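Predicted ATPase of the ABC class (Vibrio vulnificus, PDB 5D6A) binds the ATP analogue AMP-PNP and, as a predicted ABC-class ATPase, probably hydrolyses ATP. Local coordinates at residues Thr129-Thr134 / Ile138-Arg143; Asp100-Ser105 / Arg172-Arg177; Asp399-Ser404 / Leu456-Pro461. All coordinates share one frame; numbering follows the deposited sequence.

Contacts 1 and 2 are two parts of one packed region in the N-terminal part of the chain, and contact 3 stands well apart. The centres of contacts 1 and 2 are about 11 Å apart, and the hairpin of contact 1 is nested inside the loop of chain that contact 2 closes. They meet directly where Val-131 CG2 packs on Ala-103 CB at 3.6 Å and Leu-140 CD2 on Ile-102 CG2 at 4.0 Å. Contact 3 belongs to the P-loop part, which carries the AMP-PNP pocket. Its centre is about 40 Å from that of contact 1 and about 46 Å from that of contact 2, across the centre of the chain.

Contact 1. Residues Thr129-Thr134 / Ile138-Arg143; sequences TSVLFT and IELRFR
Leu-132 lays CD1 over one face of the Arg-141 guanidinium, 3.6 Å from NH2 of Arg-141, across the beta hairpin of strands 131-133 and 137-144. The methyl sits toward the rim of that flat group rather than over its middle. Arg-141 reaches this place with CG beside its backbone N (chi1 -61°) and a chain that runs straight from CG to NE. Glu-139, directly opposite Leu-132, takes the guanidinium at its edge: OE2 of Glu-139 accepts a bond from NE of Arg-141 at 3.0 Å, in the guanidinium plane but from above the carboxylate. This salt bridge and the bond from NH1 of Arg-141 to the carbonyl of His-548 together help to set the rotation of the group. Arg-74 also pairs with OE2 of Glu-139, so the carboxylate is probably ionised.

On the other face the paired side chains lie side by side and point the same way. Val-131 CG2 meets Leu-140 CD2 at 3.7 Å. The Phe-133 ring puts CE1 3.7 Å from CG1 of Ile-138, with the CG2 methyl of Ile-138 at the ring edge. Helix 92-109 packs on Val-131 and Phe-133, and Ile-170 on Leu-140.

Between the faces, Leu-132 and Glu-139 exchange both backbone bonds, and the third, just before strand 131-133 begins, runs from Arg-141 N to Ser-130 O at 2.9 Å.

Contact 2. Residues Asp100-Ser105 / Arg172-Arg177; sequences DFIARS and RSTIER
Ile-102, on helix 92-109, pushes its CG2 methyl against the loop that follows helix 155-172, where Ser-173 and Thr-174 receive it. The contact is small, and van der Waals packing alone makes it. The methyl lies 3.5 Å from the carbonyl oxygen of Ser-173, so the nearest neighbour of Ile-102 CG2 across the contact is a backbone atom. To one side of that oxygen, Ile-102 CG2 also touches Thr-174 CG2 at 4.2 Å, the two side chains crossing at about a right angle. From the other direction Ser-173 points its CB at the helix and comes to 4.0 Å from the carbonyl oxygen of Ile-102. Phe-106, one turn farther along helix 92-109, packs on Ser-173 as well.

Hydrogen bonding belongs to the surroundings. The hydroxyls of Ser-173 and Thr-174 both turn back to carbonyls of helix 155-172. Ser-173 OG has its first torsion at 66°, between the backbone N and the carbonyl carbon, and bonds to the carbonyl of Phe-169, one turn back. Thr-174 OG1 bonds to Ile-170 O and to Arg-77, while its CG2 methyl is the atom that meets Ile-102.

Charged groups help to hold helix 92-109 in place: Arg-104 NE meets Asp-100 OD2 at 2.8 Å, almost straight (170°) and in the guanidinium plane, and His-187 of helix 181-199 bonds to the same oxygen.

Ile-102 further packs on Val-131 and Phe-133 of strand 131-133. The contact thus joins helix 92-109 to the loop after helix 155-172, two helices packed on one face of an antiparallel sheet, a two-layer alpha-beta sandwich.

Contact 3. Residues Asp399-Ser404 / Leu456-Pro461; sequences DELEIS and LVTFPP
Leu-401 and Leu-456 meet through their end methyls, CD1 of Leu-401 lying 3.8 Å from CD2 of Leu-456, with the two side chains at about a right angle. This methyl pair is the apolar part of the contact. The other methyl of Leu-401 goes to the next partner along: CD2 of Leu-401 passes Thr-458 OG1 at 3.6 Å, the side chains sliding past each other in opposite directions. Glu-400 adds an outer edge, stretching its extended chain so that the carboxylate lies by CB of Leu-456. OE1 of Glu-400 and the nearby carbonyl oxygen of Leu-456 are both acceptors and do not bond to each other.

Leu-456 holds CG anti to its backbone N (chi1 -179°), which sends its branch into the helix side. There it also packs on Arg-393, Gln-396 and Leu-397 of helix 390-401. Leu-401 is backed by Val-351 of helix 339-352. Next to Leu-456, Val-457 O accepts a bond from Asn-318 ND2.

One step farther out, Glu-402 leaves the helix with positive phi (56°), and the chain turns at once into strand 404-408. Ser-404 there pairs through its backbone with Ser-356 and Leu-358. Strands 357-361 and 404-408 are parallel neighbours, and the connection between them ends in helix 390-401, so the contact lays the loop 456-461 along the C-terminal part of that helix in a beta-alpha-beta crossover, the unit from which P-loop ATPase cores are built.

Contact 1. Residues Thr129-Thr134 / Ile138-Arg143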
loop_
_atom_site.group_PDB
_atom_site.type_symbol
_atom_site.label_atom_id
_atom_site.label_comp_id
_atom_site.label_asym_id
_atom_site.label_seq_id
_atom_site.Cartn_x
_atom_site.Cartn_y
_atom_site.Cartn_z
ATOM N N THR A 129 2.069 -17.615 18.866
ATOM C CA THR A 129 1.189 -18.079 19.942
ATOM C C THR A 129 0.249 -19.191 19.478
ATOM O O THR A 129 -0.521 -19.723 20.276
ATOM C CB THR A 129 0.336 -16.933 20.528
ATOM O OG1 THR A 129 -0.468 -16.341 19.499
ATOM C CG2 THR A 129 1.224 -15.872 21.153
ATOM N N SER A 130 0.302 -19.535 18.193
ATOM C CA SER A 130 -0.544 -20.608 17.674
ATOM C C SER A 130 -0.163 -21.931 18.343
ATOM O O SER A 130 -1.010 -22.799 18.541
ATOM C CB SER A 130 -0.437 -20.701 16.150
ATOM O OG SER A 130 0.908 -20.865 15.745
ATOM N N VAL A 131 1.119 -22.072 18.682
ATOM C CA VAL A 131 1.626 -23.250 19.383
ATOM C C VAL A 131 2.687 -22.789 20.388
ATOM O O VAL A 131 3.724 -22.248 20.002
ATOM C CB VAL A 131 2.233 -24.290 18.423
ATOM C CG1 VAL A 131 2.799 -25.470 19.205
ATOM C CG2 VAL A 131 1.190 -24.768 17.427
ATOM N N LEU A 132 2.421 -23.007 21.673
ATOM C CA LEU A 132 3.330 -22.596 22.739
ATOM C C LEU A 132 3.772 -23.755 23.623
ATOM O O LEU A 132 2.998 -24.682 23.866
ATOM C CB LEU A 132 2.629 -21.570 23.632
ATOM C CG LEU A 132 2.227 -20.243 22.996
ATOM C CD1 LEU A 132 1.333 -19.454 23.940
ATOM C CD2 LEU A 132 3.463 -19.444 22.612
ATOM N N PHE A 133 5.019 -23.696 24.096
ATOM C CA PHE A 133 5.539 -24.694 25.036
ATOM C C PHE A 133 5.692 -24.060 26.407
ATOM O O PHE A 133 5.974 -22.871 26.529
ATOM C CB PHE A 133 6.909 -25.276 24.642
ATOM C CG PHE A 133 6.911 -26.112 23.389
ATOM C CD1 PHE A 133 5.824 -26.899 23.040
ATOM C CD2 PHE A 133 8.065 -26.207 22.626
ATOM C CE1 PHE A 133 5.859 -27.686 21.900
ATOM C CE2 PHE A 133 8.109 -27.005 21.495
ATOM C CZ PHE A 133 7.003 -27.743 21.130
ATOM N N THR A 134 5.505 -24.878 27.436
ATOM C CA THR A 134 5.662 -24.458 28.822
ATOM C C THR A 134 6.322 -25.628 29.535
ATOM O O THR A 134 6.723 -26.597 28.894
ATOM C CB THR A 134 4.307 -24.142 29.488
ATOM O OG1 THR A 134 3.525 -25.338 29.592
ATOM C CG2 THR A 134 3.540 -23.102 28.684
ATOM N N ILE A 138 2.207 -28.678 26.043
ATOM C CA ILE A 138 2.036 -27.989 24.774
ATOM C C ILE A 138 0.665 -27.322 24.723
ATOM O O ILE A 138 -0.340 -27.930 25.099
ATOM C CB ILE A 138 2.150 -28.982 23.599
ATOM C CG1 ILE A 138 3.457 -29.777 23.704
ATOM C CG2 ILE A 138 2.060 -28.253 22.267
ATOM C CD1 ILE A 138 3.638 -30.823 22.628
ATOM N N GLU A 139 0.625 -26.073 24.263
ATOM C CA GLU A 139 -0.636 -25.347 24.144
ATOM C C GLU A 139 -0.896 -24.957 22.694
ATOM O O GLU A 139 -0.016 -24.425 22.015
ATOM C CB GLU A 139 -0.650 -24.099 25.034
ATOM C CG GLU A 139 -1.939 -23.292 24.922
ATOM C CD GLU A 139 -1.994 -22.097 25.855
ATOM O OE1 GLU A 139 -1.135 -21.985 26.757
ATOM O OE2 GLU A 139 -2.911 -21.267 25.688
ATOM N N LEU A 140 -2.114 -25.232 22.231
ATOM C CA LEU A 140 -2.534 -24.903 20.879
ATOM C C LEU A 140 -3.590 -23.820 20.941
ATOM O O LEU A 140 -4.475 -23.860 21.798
ATOM C CB LEU A 140 -3.138 -26.122 20.188
ATOM C CG LEU A 140 -2.277 -27.376 20.109
ATOM C CD1 LEU A 140 -3.068 -28.477 19.420
ATOM C CD2 LEU A 140 -0.966 -27.106 19.386
ATOM N N ARG A 141 -3.493 -22.857 20.035
ATOM C CA ARG A 141 -4.460 -21.777 19.953
ATOM C C ARG A 141 -4.929 -21.681 18.514
ATOM O O ARG A 141 -4.114 -21.639 17.592
ATOM C CB ARG A 141 -3.853 -20.462 20.419
ATOM C CG ARG A 141 -3.377 -20.491 21.861
ATOM C CD ARG A 141 -2.970 -19.104 22.317
ATOM N NE ARG A 141 -2.489 -19.089 23.691
ATOM C CZ ARG A 141 -1.984 -18.016 24.294
ATOM N NH1 ARG A 141 -1.883 -16.860 23.644
ATOM N NH2 ARG A 141 -1.569 -18.102 25.547
ATOM N N PHE A 142 -6.244 -21.647 18.328
ATOM C CA PHE A 142 -6.830 -21.624 16.998
ATOM C C PHE A 142 -8.267 -21.116 17.033
ATOM O O PHE A 142 -8.803 -20.815 18.101
ATOM C CB PHE A 142 -6.785 -23.043 16.415
ATOM C CG PHE A 142 -7.357 -24.084 17.331
ATOM C CD1 PHE A 142 -6.554 -24.710 18.272
ATOM C CD2 PHE A 142 -8.701 -24.422 17.270
ATOM C CE1 PHE A 142 -7.076 -25.662 19.130
ATOM C CE2 PHE A 142 -9.231 -25.373 18.124
ATOM C CZ PHE A 142 -8.416 -25.993 19.057
ATOM N N ARG A 143 -8.882 -21.024 15.857
ATOM C CA ARG A 143 -10.260 -20.561 15.734
ATOM C C ARG A 143 -11.183 -21.676 15.251
ATOM O O ARG A 143 -10.736 -22.642 14.631
ATOM C CB ARG A 143 -10.337 -19.394 14.754
ATOM C CG ARG A 143 -9.566 -18.152 15.169
ATOM C CD ARG A 143 -9.672 -17.107 14.072
ATOM N NE ARG A 143 -9.042 -15.830 14.409
ATOM C CZ ARG A 143 -9.659 -14.799 14.991
ATOM N NH1 ARG A 143 -10.945 -14.869 15.334
ATOM N NH2 ARG A 143 -8.978 -13.685 15.239
#

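Contact 2. Residues Asp100-Ser105 / Arg172-Arg177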
loop_
_atom_site.group_PDB
_atom_site.type_symbol
_atom_site.label_atom_id
_atom_site.label_comp_id
_atom_site.label_asym_id
_atom_site.label_seq_id
_atom_site.Cartn_x
_atom_site.Cartn_y
_atom_site.Cartn_z
ATOM N N ASP A 100 6.483 -24.663 15.271
ATOM C CA ASP A 100 6.053 -24.292 13.929
ATOM C C ASP A 100 5.551 -25.523 13.185
ATOM O O ASP A 100 4.496 -25.493 12.557
ATOM C CB ASP A 100 7.214 -23.676 13.148
ATOM C CG ASP A 100 6.817 -23.253 11.745
ATOM O OD1 ASP A 100 5.922 -22.394 11.609
ATOM O OD2 ASP A 100 7.426 -23.757 10.777
ATOM N N PHE A 101 6.319 -26.605 13.266
ATOM C CA PHE A 101 5.974 -27.852 12.593
ATOM C C PHE A 101 4.640 -28.398 13.103
ATOM O O PHE A 101 3.830 -28.897 12.321
ATOM C CB PHE A 101 7.090 -28.885 12.787
ATOM C CG PHE A 101 6.893 -30.151 11.995
ATOM C CD1 PHE A 101 7.385 -30.258 10.702
ATOM C CD2 PHE A 101 6.220 -31.232 12.542
ATOM C CE1 PHE A 101 7.208 -31.419 9.971
ATOM C CE2 PHE A 101 6.039 -32.393 11.816
ATOM C CZ PHE A 101 6.533 -32.487 10.529
ATOM N N ILE A 102 4.417 -28.298 14.412
ATOM C CA ILE A 102 3.170 -28.763 15.030
ATOM C C ILE A 102 1.960 -27.967 14.523
ATOM O O ILE A 102 0.890 -28.532 14.297
ATOM C CB ILE A 102 3.259 -28.707 16.570
ATOM C CG1 ILE A 102 4.190 -29.814 17.072
ATOM C CG2 ILE A 102 1.887 -28.888 17.205
ATOM C CD1 ILE A 102 4.513 -29.732 18.548
ATOM N N ALA A 103 2.138 -26.661 14.340
ATOM C CA ALA A 103 1.069 -25.801 13.833
ATOM C C ALA A 103 0.710 -26.179 12.396
ATOM O O ALA A 103 -0.467 -26.231 12.036
ATOM C CB ALA A 103 1.488 -24.343 13.899
ATOM N N ARG A 104 1.732 -26.445 11.584
ATOM C CA ARG A 104 1.533 -26.824 10.184
ATOM C C ARG A 104 0.917 -28.213 10.069
ATOM O O ARG A 104 0.128 -28.468 9.166
ATOM C CB ARG A 104 2.852 -26.775 9.417
ATOM C CG ARG A 104 3.504 -25.404 9.398
ATOM C CD ARG A 104 4.822 -25.435 8.646
ATOM N NE ARG A 104 5.557 -24.183 8.802
ATOM C CZ ARG A 104 5.378 -23.095 8.057
ATOM N NH1 ARG A 104 4.482 -23.076 7.075
ATOM N NH2 ARG A 104 6.106 -22.012 8.297
ATOM N N SER A 105 1.294 -29.108 10.981
ATOM C CA SER A 105 0.741 -30.460 10.997
ATOM C C SER A 105 -0.736 -30.399 11.361
ATOM O O SER A 105 -1.557 -31.089 10.766
ATOM C CB SER A 105 1.483 -31.345 12.000
ATOM O OG SER A 105 2.829 -31.541 11.613
ATOM N N ARG A 172 -3.440 -35.963 17.140
ATOM C CA ARG A 172 -2.495 -36.302 16.071
ATOM C C ARG A 172 -1.349 -35.305 15.911
ATOM O O ARG A 172 -0.211 -35.699 15.655
ATOM C CB ARG A 172 -3.228 -36.450 14.740
ATOM C CG ARG A 172 -4.205 -37.614 14.692
ATOM C CD ARG A 172 -4.913 -37.658 13.350
ATOM N NE ARG A 172 -3.990 -37.943 12.252
ATOM C CZ ARG A 172 -4.305 -37.872 10.961
ATOM N NH1 ARG A 172 -5.524 -37.498 10.582
ATOM N NH2 ARG A 172 -3.390 -38.159 10.041
ATOM N N SER A 173 -1.646 -34.019 16.068
ATOM C CA SER A 173 -0.625 -32.983 15.918
ATOM C C SER A 173 0.351 -32.939 17.093
ATOM O O SER A 173 1.419 -32.343 16.983
ATOM C CB SER A 173 -1.275 -31.607 15.750
ATOM O OG SER A 173 -1.957 -31.221 16.929
ATOM N N THR A 174 -0.019 -33.563 18.211
ATOM C CA THR A 174 0.828 -33.564 19.410
ATOM C C THR A 174 1.139 -34.966 19.949
ATOM O O THR A 174 1.076 -35.201 21.154
ATOM C CB THR A 174 0.176 -32.738 20.532
ATOM O OG1 THR A 174 -1.147 -33.227 20.764
ATOM C CG2 THR A 174 0.102 -31.273 20.141
ATOM N N ILE A 175 1.467 -35.887 19.045
ATOM C CA ILE A 175 1.851 -37.257 19.404
ATOM C C ILE A 175 2.993 -37.676 18.485
ATOM O O ILE A 175 2.811 -37.802 17.272
ATOM C CB ILE A 175 0.680 -38.253 19.290
ATOM C CG1 ILE A 175 -0.386 -37.939 20.343
ATOM C CG2 ILE A 175 1.171 -39.680 19.495
ATOM C CD1 ILE A 175 -1.611 -38.825 20.271
ATOM N N GLU A 176 4.168 -37.883 19.075
ATOM C CA GLU A 176 5.382 -38.250 18.337
ATOM C C GLU A 176 5.123 -39.133 17.105
ATOM O O GLU A 176 5.413 -38.730 15.977
ATOM C CB GLU A 176 6.379 -38.936 19.283
ATOM C CG GLU A 176 7.718 -39.290 18.648
ATOM C CD GLU A 176 8.658 -40.024 19.593
ATOM O OE1 GLU A 176 8.221 -40.451 20.684
ATOM O OE2 GLU A 176 9.842 -40.189 19.234
ATOM N N ARG A 177 4.580 -40.326 17.325
ATOM C CA ARG A 177 4.321 -41.264 16.225
ATOM C C ARG A 177 3.309 -40.762 15.189
ATOM O O ARG A 177 3.439 -41.073 14.005
ATOM C CB ARG A 177 3.905 -42.637 16.776
ATOM C CG ARG A 177 2.713 -42.621 17.722
ATOM C CD ARG A 177 2.505 -43.990 18.351
ATOM N NE ARG A 177 1.467 -43.976 19.383
ATOM C CZ ARG A 177 0.168 -44.177 19.167
ATOM N NH1 ARG A 177 -0.295 -44.412 17.942
ATOM N NH2 ARG A 177 -0.682 -44.141 20.188
#

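Contact 3. Residues Asp399-Ser404 / Leu456-Pro461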
loop_
_atom_site.group_PDB
_atom_site.type_symbol
_atom_site.label_atom_id
_atom_site.label_comp_id
_atom_site.label_asym_id
_atom_site.label_seq_id
_atom_site.Cartn_x
_atom_site.Cartn_y
_atom_site.Cartn_z
ATOM N N ASP A 399 32.488 4.171 11.401
ATOM C CA ASP A 399 33.663 4.430 12.232
ATOM C C ASP A 399 33.358 4.828 13.672
ATOM O O ASP A 399 34.131 4.508 14.577
ATOM C CB ASP A 399 34.514 5.530 11.590
ATOM C CG ASP A 399 34.968 5.180 10.185
ATOM O OD1 ASP A 399 34.703 4.051 9.721
ATOM O OD2 ASP A 399 35.594 6.045 9.542
ATOM N N GLU A 400 32.240 5.518 13.884
ATOM C CA GLU A 400 31.880 6.008 15.217
ATOM C C GLU A 400 30.867 5.134 15.947
ATOM O O GLU A 400 31.024 4.857 17.136
ATOM C CB GLU A 400 31.332 7.432 15.114
ATOM C CG GLU A 400 32.227 8.375 14.320
ATOM C CD GLU A 400 31.755 9.822 14.347
ATOM O OE1 GLU A 400 30.859 10.150 15.154
ATOM O OE2 GLU A 400 32.299 10.640 13.570
ATOM N N LEU A 401 29.827 4.706 15.238
ATOM C CA LEU A 401 28.765 3.903 15.845
ATOM C C LEU A 401 28.835 2.421 15.485
ATOM O O LEU A 401 28.032 1.630 15.969
ATOM C CB LEU A 401 27.403 4.470 15.442
ATOM C CG LEU A 401 27.206 5.961 15.740
ATOM C CD1 LEU A 401 25.846 6.431 15.247
ATOM C CD2 LEU A 401 27.368 6.249 17.225
ATOM N N GLU A 402 29.796 2.045 14.646
ATOM C CA GLU A 402 29.950 0.653 14.217
ATOM C C GLU A 402 28.666 0.105 13.582
ATOM O O GLU A 402 28.309 -1.057 13.774
ATOM C CB GLU A 402 30.426 -0.228 15.384
ATOM C CG GLU A 402 31.782 0.193 15.938
ATOM C CD GLU A 402 32.295 -0.716 17.046
ATOM O OE1 GLU A 402 31.566 -1.645 17.454
ATOM O OE2 GLU A 402 33.434 -0.497 17.513
ATOM N N ILE A 403 27.983 0.959 12.820
ATOM C CA ILE A 403 26.754 0.577 12.127
ATOM C C ILE A 403 27.051 0.279 10.661
ATOM O O ILE A 403 27.521 1.147 9.926
ATOM C CB ILE A 403 25.684 1.684 12.213
ATOM C CG1 ILE A 403 25.268 1.897 13.674
ATOM C CG2 ILE A 403 24.469 1.317 11.365
ATOM C CD1 ILE A 403 24.270 3.018 13.877
ATOM N N SER A 404 26.773 -0.951 10.241
ATOM C CA SER A 404 27.011 -1.361 8.858
ATOM C C SER A 404 25.864 -0.935 7.940
ATOM O O SER A 404 24.743 -0.699 8.391
ATOM C CB SER A 404 27.214 -2.870 8.783
ATOM O OG SER A 404 28.338 -3.265 9.554
ATOM N N LEU A 456 29.482 13.548 13.747
ATOM C CA LEU A 456 28.192 12.885 13.916
ATOM C C LEU A 456 27.876 12.846 15.407
ATOM O O LEU A 456 28.570 12.178 16.170
ATOM C CB LEU A 456 28.242 11.463 13.356
ATOM C CG LEU A 456 26.956 10.639 13.428
ATOM C CD1 LEU A 456 25.892 11.236 12.524
ATOM C CD2 LEU A 456 27.222 9.195 13.034
ATOM N N VAL A 457 26.828 13.555 15.818
ATOM C CA VAL A 457 26.461 13.648 17.231
ATOM C C VAL A 457 25.437 12.597 17.667
ATOM O O VAL A 457 24.405 12.418 17.025
ATOM C CB VAL A 457 25.895 15.048 17.554
ATOM C CG1 VAL A 457 25.590 15.180 19.042
ATOM C CG2 VAL A 457 26.874 16.127 17.113
ATOM N N THR A 458 25.742 11.908 18.765
ATOM C CA THR A 458 24.849 10.912 19.351
ATOM C C THR A 458 23.935 11.646 20.326
ATOM O O THR A 458 24.396 12.510 21.070
ATOM C CB THR A 458 25.640 9.822 20.104
ATOM O OG1 THR A 458 26.457 9.097 19.176
ATOM C CG2 THR A 458 24.701 8.849 20.816
ATOM N N PHE A 459 22.647 11.306 20.326
ATOM C CA PHE A 459 21.680 11.974 21.201
ATOM C C PHE A 459 20.995 11.006 22.158
ATOM O O PHE A 459 20.893 9.809 21.873
ATOM C CB PHE A 459 20.588 12.651 20.365
ATOM C CG PHE A 459 21.111 13.491 19.243
ATOM C CD1 PHE A 459 21.686 14.725 19.492
ATOM C CD2 PHE A 459 21.011 13.052 17.930
ATOM C CE1 PHE A 459 22.170 15.503 18.454
ATOM C CE2 PHE A 459 21.491 13.827 16.887
ATOM C CZ PHE A 459 22.069 15.056 17.150
ATOM N N PRO A 460 20.517 11.522 23.306
ATOM C CA PRO A 460 19.771 10.660 24.217
ATOM C C PRO A 460 18.430 10.312 23.573
ATOM O O PRO A 460 17.863 11.151 22.871
ATOM C CB PRO A 460 19.569 11.536 25.457
ATOM C CG PRO A 460 19.710 12.937 24.975
ATOM C CD PRO A 460 20.703 12.879 23.853
ATOM N N PRO A 461 17.916 9.090 23.804
ATOM C CA PRO A 461 16.646 8.743 23.169
ATOM C C PRO A 461 15.499 9.618 23.652
ATOM O O PRO A 461 15.533 10.116 24.778
ATOM C CB PRO A 461 16.415 7.279 23.593
ATOM C CG PRO A 461 17.689 6.817 24.224
ATOM C CD PRO A 461 18.375 8.044 24.733
#